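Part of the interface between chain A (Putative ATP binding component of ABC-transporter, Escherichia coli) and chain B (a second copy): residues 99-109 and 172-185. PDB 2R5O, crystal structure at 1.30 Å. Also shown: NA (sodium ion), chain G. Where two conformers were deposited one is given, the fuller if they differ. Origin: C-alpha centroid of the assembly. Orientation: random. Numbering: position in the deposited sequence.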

ATOM      1  N   LEU A  99      -5.738   9.302  -7.800  1.00 19.61           N
ATOM      2  CA  LEU A  99      -5.425   7.879  -7.752  1.00 18.65           C
ATOM      3  C   LEU A  99      -6.175   7.259  -6.580  1.00 17.65           C
ATOM      4  O   LEU A  99      -6.086   7.726  -5.453  1.00 17.78           O
ATOM      5  CB  LEU A  99      -3.918   7.634  -7.620  1.00 18.64           C
ATOM      6  CG  LEU A  99      -3.459   6.177  -7.472  1.00 20.54           C
ATOM      7  CD1 LEU A  99      -3.735   5.389  -8.741  1.00 22.54           C
ATOM      8  CD2 LEU A  99      -1.991   6.108  -7.102  1.00 20.85           C
ATOM      9  N   PHE A 100      -6.943   6.219  -6.871  1.00 16.23           N
ATOM     10  CA  PHE A 100      -7.761   5.563  -5.864  1.00 16.41           C
ATOM     11  C   PHE A 100      -6.872   4.580  -5.165  1.00 15.72           C
ATOM     12  O   PHE A 100      -6.459   3.567  -5.720  1.00 16.84           O
ATOM     13  CB  PHE A 100      -8.935   4.883  -6.590  1.00 16.65           C
ATOM     14  CG  PHE A 100      -9.966   4.222  -5.727  1.00 15.96           C
ATOM     15  CD1 PHE A 100     -10.790   3.300  -6.327  1.00 16.20           C
ATOM     16  CD2 PHE A 100     -10.156   4.511  -4.386  1.00 16.67           C
ATOM     17  CE1 PHE A 100     -11.755   2.658  -5.605  1.00 15.13           C
ATOM     18  CE2 PHE A 100     -11.126   3.873  -3.668  1.00 15.87           C
ATOM     19  CZ  PHE A 100     -11.929   2.962  -4.271  1.00 15.31           C
ATOM     20  N   LEU A 101      -6.547   4.888  -3.908  1.00 14.98           N
ATOM     21  CA  LEU A 101      -5.592   4.087  -3.127  1.00 15.30           C
ATOM     22  C   LEU A 101      -6.246   2.925  -2.407  1.00 14.55           C
ATOM     23  O   LEU A 101      -5.720   1.806  -2.437  1.00 15.50           O
ATOM     24  CB  LEU A 101      -4.832   4.947  -2.132  1.00 15.91           C
ATOM     25  CG  LEU A 101      -3.927   6.000  -2.765  1.00 15.35           C
ATOM     26  CD1 LEU A 101      -3.461   6.991  -1.690  1.00 17.06           C
ATOM     27  CD2 LEU A 101      -2.762   5.330  -3.425  1.00 18.37           C
ATOM     28  N   TYR A 102      -7.371   3.175  -1.744  1.00 14.74           N
ATOM     29  CA  TYR A 102      -8.030   2.121  -0.956  1.00 14.70           C
ATOM     30  C   TYR A 102      -9.463   2.493  -0.718  1.00 14.45           C
ATOM     31  O   TYR A 102      -9.754   3.644  -0.448  1.00 15.39           O
ATOM     32  CB  TYR A 102      -7.346   1.955   0.391  1.00 14.79           C
ATOM     33  CG  TYR A 102      -7.991   0.952   1.328  1.00 13.89           C
ATOM     34  CD1 TYR A 102      -8.018  -0.383   1.006  1.00 14.52           C
ATOM     35  CD2 TYR A 102      -8.558   1.346   2.550  1.00 14.47           C
ATOM     36  CE1 TYR A 102      -8.548  -1.318   1.851  1.00 13.97           C
ATOM     37  CE2 TYR A 102      -9.097   0.408   3.422  1.00 14.30           C
ATOM     38  CZ  TYR A 102      -9.078  -0.939   3.085  1.00 14.23           C
ATOM     39  OH  TYR A 102      -9.566  -1.861   3.974  1.00 14.06           O
ATOM     40  N   GLY A 103     -10.353   1.528  -0.828  1.00 14.23           N
ATOM     41  CA  GLY A 103     -11.727   1.688  -0.413  1.00 14.45           C
ATOM     42  C   GLY A 103     -12.249   0.409   0.159  1.00 14.38           C
ATOM     43  O   GLY A 103     -11.837  -0.682  -0.238  1.00 14.62           O
ATOM     44  N   THR A 104     -13.174   0.555   1.094  1.00 14.29           N
ATOM     45  CA  THR A 104     -13.838  -0.592   1.693  1.00 14.18           C
ATOM     46  C   THR A 104     -15.139  -0.145   2.309  1.00 13.90           C
ATOM     47  O   THR A 104     -15.490   1.030   2.309  1.00 13.78           O
ATOM     48  CB  THR A 104     -12.913  -1.300   2.723  1.00 15.21           C
ATOM     49  OG1 THR A 104     -13.497  -2.569   3.082  1.00 14.72           O
ATOM     50  CG2 THR A 104     -12.675  -0.456   3.967  1.00 15.86           C
ATOM     51  N   ASN A 105     -15.860  -1.110   2.845  1.00 13.34           N
ATOM     52  CA  ASN A 105     -17.064  -0.827   3.592  1.00 13.35           C
ATOM     53  C   ASN A 105     -17.204  -1.884   4.674  1.00 13.59           C
ATOM     54  O   ASN A 105     -16.375  -2.775   4.786  1.00 14.15           O
ATOM     55  CB  ASN A 105     -18.272  -0.695   2.659  1.00 14.26           C
ATOM     56  CG  ASN A 105     -18.631  -1.968   1.955  1.00 13.98           C
ATOM     57  OD1 ASN A 105     -18.507  -3.057   2.484  1.00 14.46           O
ATOM     58  ND2 ASN A 105     -19.173  -1.817   0.739  1.00 16.75           N
ATOM     59  N   SER A 106     -18.230  -1.793   5.508  1.00 13.96           N
ATOM     60  CA  SER A 106     -18.369  -2.704   6.621  1.00 14.25           C
ATOM     61  C   SER A 106     -18.409  -4.153   6.182  1.00 14.42           C
ATOM     62  O   SER A 106     -17.898  -5.034   6.885  1.00 15.46           O
ATOM     63  CB  SER A 106     -19.599  -2.374   7.451  1.00 14.10           C
ATOM     64  OG  SER A 106     -20.763  -2.330   6.651  1.00 13.58           O
ATOM     65  N   PHE A 107     -19.099  -4.410   5.077  1.00 14.67           N
ATOM     66  CA  PHE A 107     -19.259  -5.753   4.553  1.00 15.16           C
ATOM     67  C   PHE A 107     -17.931  -6.330   4.045  1.00 14.40           C
ATOM     68  O   PHE A 107     -17.531  -7.437   4.415  1.00 15.95           O
ATOM     69  CB  PHE A 107     -20.317  -5.724   3.455  1.00 16.10           C
ATOM     70  CG  PHE A 107     -20.604  -7.082   2.878  1.00 18.16           C
ATOM     71  CD1 PHE A 107     -21.309  -8.034   3.610  1.00 19.06           C
ATOM     72  CD2 PHE A 107     -20.107  -7.427   1.642  1.00 21.43           C
ATOM     73  CE1 PHE A 107     -21.574  -9.303   3.082  1.00 20.87           C
ATOM     74  CE2 PHE A 107     -20.361  -8.719   1.109  1.00 21.24           C
ATOM     75  CZ  PHE A 107     -21.072  -9.635   1.856  1.00 22.06           C
ATOM     76  N   LEU A 108     -17.241  -5.574   3.203  1.00 14.53           N
ATOM     77  CA  LEU A 108     -15.950  -6.033   2.678  1.00 14.85           C
ATOM     78  C   LEU A 108     -14.895  -6.138   3.777  1.00 14.74           C
ATOM     79  O   LEU A 108     -14.167  -7.131   3.871  1.00 14.98           O
ATOM     80  CB  LEU A 108     -15.458  -5.131   1.546  1.00 15.20           C
ATOM     81  CG  LEU A 108     -16.380  -5.041   0.345  1.00 16.40           C
ATOM     82  CD1 LEU A 108     -15.751  -4.105  -0.697  1.00 19.66           C
ATOM     83  CD2 LEU A 108     -16.658  -6.428  -0.245  1.00 17.98           C
ATOM     84  N   ALA A 109     -14.771  -5.117   4.608  1.00 15.40           N
ATOM     85  CA  ALA A 109     -13.685  -5.083   5.593  1.00 15.41           C
ATOM     86  C   ALA A 109     -13.790  -6.221   6.577  1.00 16.07           C
ATOM     87  O   ALA A 109     -12.764  -6.773   7.000  1.00 17.15           O
ATOM     88  CB  ALA A 109     -13.645  -3.780   6.325  1.00 15.68           C
TER
ATOM     89  N   MET B 172      -8.401 -11.102  -1.524  1.00 16.20           N
ATOM     90  CA  MET B 172      -9.327 -10.461  -0.610  1.00 16.58           C
ATOM     91  C   MET B 172     -10.143  -9.453  -1.414  1.00 14.84           C
ATOM     92  O   MET B 172      -9.726  -8.986  -2.475  1.00 15.80           O
ATOM     93  CB  MET B 172      -8.513  -9.693   0.431  1.00 17.47           C
ATOM     94  CG  MET B 172      -7.613 -10.601   1.268  1.00 21.46           C
ATOM     95  SD  MET B 172      -8.418 -11.936   2.186  1.00 28.81           S
ATOM     96  CE  MET B 172      -8.590 -11.157   3.780  1.00 28.80           C
ATOM     97  N   ASP B 173     -11.302  -9.100  -0.891  1.00 14.86           N
ATOM     98  CA  ASP B 173     -12.144  -8.102  -1.499  1.00 14.65           C
ATOM     99  C   ASP B 173     -11.850  -6.735  -0.912  1.00 13.76           C
ATOM    100  O   ASP B 173     -12.005  -6.546   0.292  1.00 15.53           O
ATOM    101  CB  ASP B 173     -13.606  -8.449  -1.267  1.00 15.64           C
ATOM    102  CG  ASP B 173     -13.973  -9.791  -1.835  1.00 19.28           C
ATOM    103  OD1 ASP B 173     -13.710  -9.968  -3.031  1.00 24.12           O
ATOM    104  OD2 ASP B 173     -14.470 -10.649  -1.075  1.00 24.59           O
ATOM    105  N   PHE B 174     -11.435  -5.821  -1.767  1.00 13.45           N
ATOM    106  CA  PHE B 174     -11.124  -4.436  -1.421  1.00 13.04           C
ATOM    107  C   PHE B 174     -11.075  -3.661  -2.722  1.00 13.16           C
ATOM    108  O   PHE B 174     -10.956  -4.234  -3.805  1.00 13.91           O
ATOM    109  CB  PHE B 174      -9.786  -4.308  -0.672  1.00 13.61           C
ATOM    110  CG  PHE B 174      -8.587  -4.733  -1.505  1.00 13.58           C
ATOM    111  CD1 PHE B 174      -7.831  -3.802  -2.235  1.00 13.50           C
ATOM    112  CD2 PHE B 174      -8.230  -6.067  -1.580  1.00 13.87           C
ATOM    113  CE1 PHE B 174      -6.741  -4.211  -2.991  1.00 14.30           C
ATOM    114  CE2 PHE B 174      -7.142  -6.463  -2.357  1.00 14.12           C
ATOM    115  CZ  PHE B 174      -6.436  -5.534  -3.059  1.00 15.06           C
ATOM    116  N   TRP B 175     -11.131  -2.353  -2.610  1.00 13.12           N
ATOM    117  CA  TRP B 175     -11.024  -1.466  -3.731  1.00 12.68           C
ATOM    118  C   TRP B 175      -9.764  -0.639  -3.628  1.00 12.89           C
ATOM    119  O   TRP B 175      -9.173  -0.505  -2.559  1.00 12.68           O
ATOM    120  CB  TRP B 175     -12.241  -0.563  -3.791  1.00 13.52           C
ATOM    121  CG  TRP B 175     -13.532  -1.293  -3.875  1.00 15.01           C
ATOM    122  CD1 TRP B 175     -13.834  -2.308  -4.715  1.00 16.49           C
ATOM    123  CD2 TRP B 175     -14.708  -1.020  -3.124  1.00 14.35           C
ATOM    124  NE1 TRP B 175     -15.159  -2.684  -4.553  1.00 17.60           N
ATOM    125  CE2 TRP B 175     -15.709  -1.911  -3.576  1.00 15.67           C
ATOM    126  CE3 TRP B 175     -15.016  -0.116  -2.125  1.00 16.04           C
ATOM    127  CZ2 TRP B 175     -17.003  -1.910  -3.063  1.00 16.07           C
ATOM    128  CZ3 TRP B 175     -16.326  -0.122  -1.596  1.00 16.47           C
ATOM    129  CH2 TRP B 175     -17.288  -1.024  -2.078  1.00 16.51           C
ATOM    130  N   GLY B 176      -9.352  -0.052  -4.751  1.00 13.31           N
ATOM    131  CA  GLY B 176      -8.146   0.763  -4.813  1.00 13.60           C
ATOM    132  C   GLY B 176      -6.908  -0.062  -5.055  1.00 14.43           C
ATOM    133  O   GLY B 176      -6.958  -1.299  -5.050  1.00 15.35           O
ATOM    134  N   VAL B 177      -5.775   0.600  -5.206  1.00 13.56           N
ATOM    135  CA  VAL B 177      -4.567  -0.123  -5.590  1.00 14.00           C
ATOM    136  C   VAL B 177      -3.977  -0.989  -4.488  1.00 13.87           C
ATOM    137  O   VAL B 177      -3.370  -2.007  -4.798  1.00 13.70           O
ATOM    138  CB  VAL B 177      -3.549   0.799  -6.253  0.65 15.23           C
ATOM    139  CG1 VAL B 177      -2.981   1.747  -5.291  0.65 15.24           C
ATOM    140  CG2 VAL B 177      -2.448  -0.008  -6.919  0.65 14.02           C
ATOM    141  N   ILE B 178      -4.108  -0.593  -3.220  1.00 13.83           N
ATOM    142  CA  ILE B 178      -3.519  -1.357  -2.114  1.00 13.70           C
ATOM    143  C   ILE B 178      -4.570  -1.763  -1.076  1.00 13.65           C
ATOM    144  O   ILE B 178      -5.409  -0.960  -0.683  1.00 14.24           O
ATOM    145  CB  ILE B 178      -2.373  -0.567  -1.395  1.00 14.34           C
ATOM    146  CG1 ILE B 178      -1.735  -1.411  -0.277  1.00 15.39           C
ATOM    147  CG2 ILE B 178      -2.860   0.780  -0.890  1.00 14.63           C
ATOM    148  CD1 ILE B 178      -0.429  -0.911   0.310  1.00 16.22           C
ATOM    149  N   ASP B 179      -4.500  -2.994  -0.602  1.00 13.14           N
ATOM    150  CA  ASP B 179      -5.327  -3.458   0.491  1.00 13.82           C
ATOM    151  C   ASP B 179      -4.705  -3.001   1.809  1.00 14.00           C
ATOM    152  O   ASP B 179      -3.710  -3.582   2.259  1.00 14.74           O
ATOM    153  CB  ASP B 179      -5.473  -4.972   0.448  1.00 14.16           C
ATOM    154  CG  ASP B 179      -6.442  -5.493   1.457  1.00 15.04           C
ATOM    155  OD1 ASP B 179      -7.088  -4.690   2.181  1.00 14.62           O
ATOM    156  OD2 ASP B 179      -6.571  -6.751   1.559  1.00 14.86           O
ATOM    157  N   LEU B 180      -5.274  -1.965   2.427  1.00 13.22           N
ATOM    158  CA  LEU B 180      -4.798  -1.468   3.723  1.00 13.27           C
ATOM    159  C   LEU B 180      -5.369  -2.274   4.886  1.00 13.61           C
ATOM    160  O   LEU B 180      -5.034  -1.994   6.039  1.00 14.96           O
ATOM    161  CB  LEU B 180      -5.089   0.032   3.883  1.00 13.01           C
ATOM    162  CG  LEU B 180      -4.340   0.933   2.893  1.00 13.79           C
ATOM    163  CD1 LEU B 180      -4.768   2.380   3.049  1.00 14.86           C
ATOM    164  CD2 LEU B 180      -2.846   0.789   3.012  1.00 13.84           C
ATOM    165  N   LYS B 181      -6.226  -3.264   4.621  1.00 12.35           N
ATOM    166  CA  LYS B 181      -6.616  -4.241   5.645  1.00 13.36           C
ATOM    167  C   LYS B 181      -7.297  -3.618   6.846  1.00 13.19           C
ATOM    168  O   LYS B 181      -7.066  -4.005   7.984  1.00 13.69           O
ATOM    169  CB  LYS B 181      -5.417  -5.107   6.049  1.00 14.41           C
ATOM    170  CG  LYS B 181      -4.788  -5.776   4.835  1.00 17.29           C
ATOM    171  CD  LYS B 181      -3.767  -6.788   5.197  1.00 20.75           C
ATOM    172  CE  LYS B 181      -3.348  -7.498   3.963  1.00 23.99           C
ATOM    173  NZ  LYS B 181      -2.134  -8.264   4.229  1.00 26.45           N
ATOM    174  N   SER B 182      -8.229  -2.713   6.598  1.00 12.34           N
ATOM    175  CA  SER B 182      -8.973  -2.101   7.688  1.00 12.67           C
ATOM    176  C   SER B 182      -9.758  -3.111   8.513  1.00 12.41           C
ATOM    177  O   SER B 182     -10.331  -4.045   7.959  1.00 13.54           O
ATOM    178  CB  SER B 182      -9.963  -1.072   7.144  1.00 12.23           C
ATOM    179  OG  SER B 182     -10.593  -0.307   8.156  1.00 12.75           O
ATOM    180  N   SER B 183      -9.812  -2.895   9.809  1.00 12.89           N
ATOM    181  CA  SER B 183     -10.807  -3.527  10.648  1.00 13.65           C
ATOM    182  C   SER B 183     -12.037  -2.649  10.686  1.00 13.75           C
ATOM    183  O   SER B 183     -11.983  -1.492  10.278  1.00 15.34           O
ATOM    184  CB  SER B 183     -10.273  -3.732  12.053  0.65 14.14           C
ATOM    185  OG  SER B 183     -10.290  -2.480  12.689  0.65 17.51           O
ATOM    186  N   PHE B 184     -13.146  -3.212  11.114  1.00 12.63           N
ATOM    187  CA  PHE B 184     -14.399  -2.482  11.240  1.00 12.20           C
ATOM    188  C   PHE B 184     -15.089  -2.819  12.557  1.00 11.77           C
ATOM    189  O   PHE B 184     -15.148  -3.981  12.937  1.00 12.11           O
ATOM    190  CB  PHE B 184     -15.359  -2.811  10.098  1.00 12.93           C
ATOM    191  CG  PHE B 184     -16.661  -2.117  10.248  1.00 12.27           C
ATOM    192  CD1 PHE B 184     -16.792  -0.800   9.900  1.00 13.50           C
ATOM    193  CD2 PHE B 184     -17.722  -2.746  10.847  1.00 12.97           C
ATOM    194  CE1 PHE B 184     -17.959  -0.140  10.095  1.00 12.75           C
ATOM    195  CE2 PHE B 184     -18.891  -2.108  11.066  1.00 12.73           C
ATOM    196  CZ  PHE B 184     -19.019  -0.778  10.676  1.00 10.70           C
ATOM    197  N   THR B 185     -15.584  -1.798  13.250  1.00 11.05           N
ATOM    198  CA  THR B 185     -16.343  -1.975  14.478  1.00 11.66           C
ATOM    199  C   THR B 185     -17.533  -1.056  14.473  1.00 12.63           C
ATOM    200  O   THR B 185     -17.453   0.084  13.989  1.00 11.66           O
ATOM    201  CB  THR B 185     -15.482  -1.773  15.751  0.65 12.45           C
ATOM    202  OG1 THR B 185     -14.827  -0.509  15.720  0.65 15.99           O
ATOM    203  CG2 THR B 185     -14.430  -2.856  15.881  0.65 13.72           C
TER
HETATM  204 NA    NA G  13      -9.480  -4.441   3.328  1.00 17.55          NA
HETATM  205  O   HOH W   1     -11.963  -4.542   2.168  1.00 12.04           O
HETATM  206  O   HOH W   2      -9.931  -5.560   5.744  1.00 14.20           O

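Backbone hydrogen bonds set the register. Gly A103 and Trp B175 form a single antiparallel bridge, their CA atoms 4.6 Å apart: Gly A103 N donates to Trp B175 O at 2.9 Å, and Trp B175 N to Gly A103 O at 3.0 Å. Further along, Val B177 N reaches Phe A100 O at 3.1 Å and Ile B178 N reaches Leu A101 O at 3.0 Å. The latter is nearly linear, 174° at the hydrogen; Val B177 N lies equally close to Leu A101 O, 3.0 Å, but its angle is too poor for a bond.

Gly B176 fits this path because it lacks a side chain. An ideal CB would sit 2.5 Å from both Leu A101 C and Tyr A102 N, and its phi/psi of 86/176 would by itself call for glycine.

Four CH-pi contacts place a carbon over a ring face, each within 20° of the normal. Gly B176 CA lies 4.0 Å from the Phe A100 ring centroid, Leu B180 CB 3.8 Å from that of Tyr A102, and Ser A106 CB 3.6 Å from that of Phe B184. Leu A108 CD1 covers the six-membered ring of Trp B175, with its closest approach 3.5 Å to CZ2. Asn A105 OD1 caps the helix carrying Ser A106 and Leu A108, accepting from Leu A108 N at 2.9 Å.

Polar side chains meet around sodium. Tyr A102 OH accepts a hydrogen bond from Ser B182 N at 3.1 Å. The ion is held by both chains: the metal-ligand distances are 2.7 Å from Tyr A102 OH to NA and 2.7 Å from Asp B179 OD1 to NA. Two waters also bind the ion, each 2.7 Å from NA. Water 1 also bridges the chains, lying 2.7 Å from both Thr A104 OG1 and Asp B173 O.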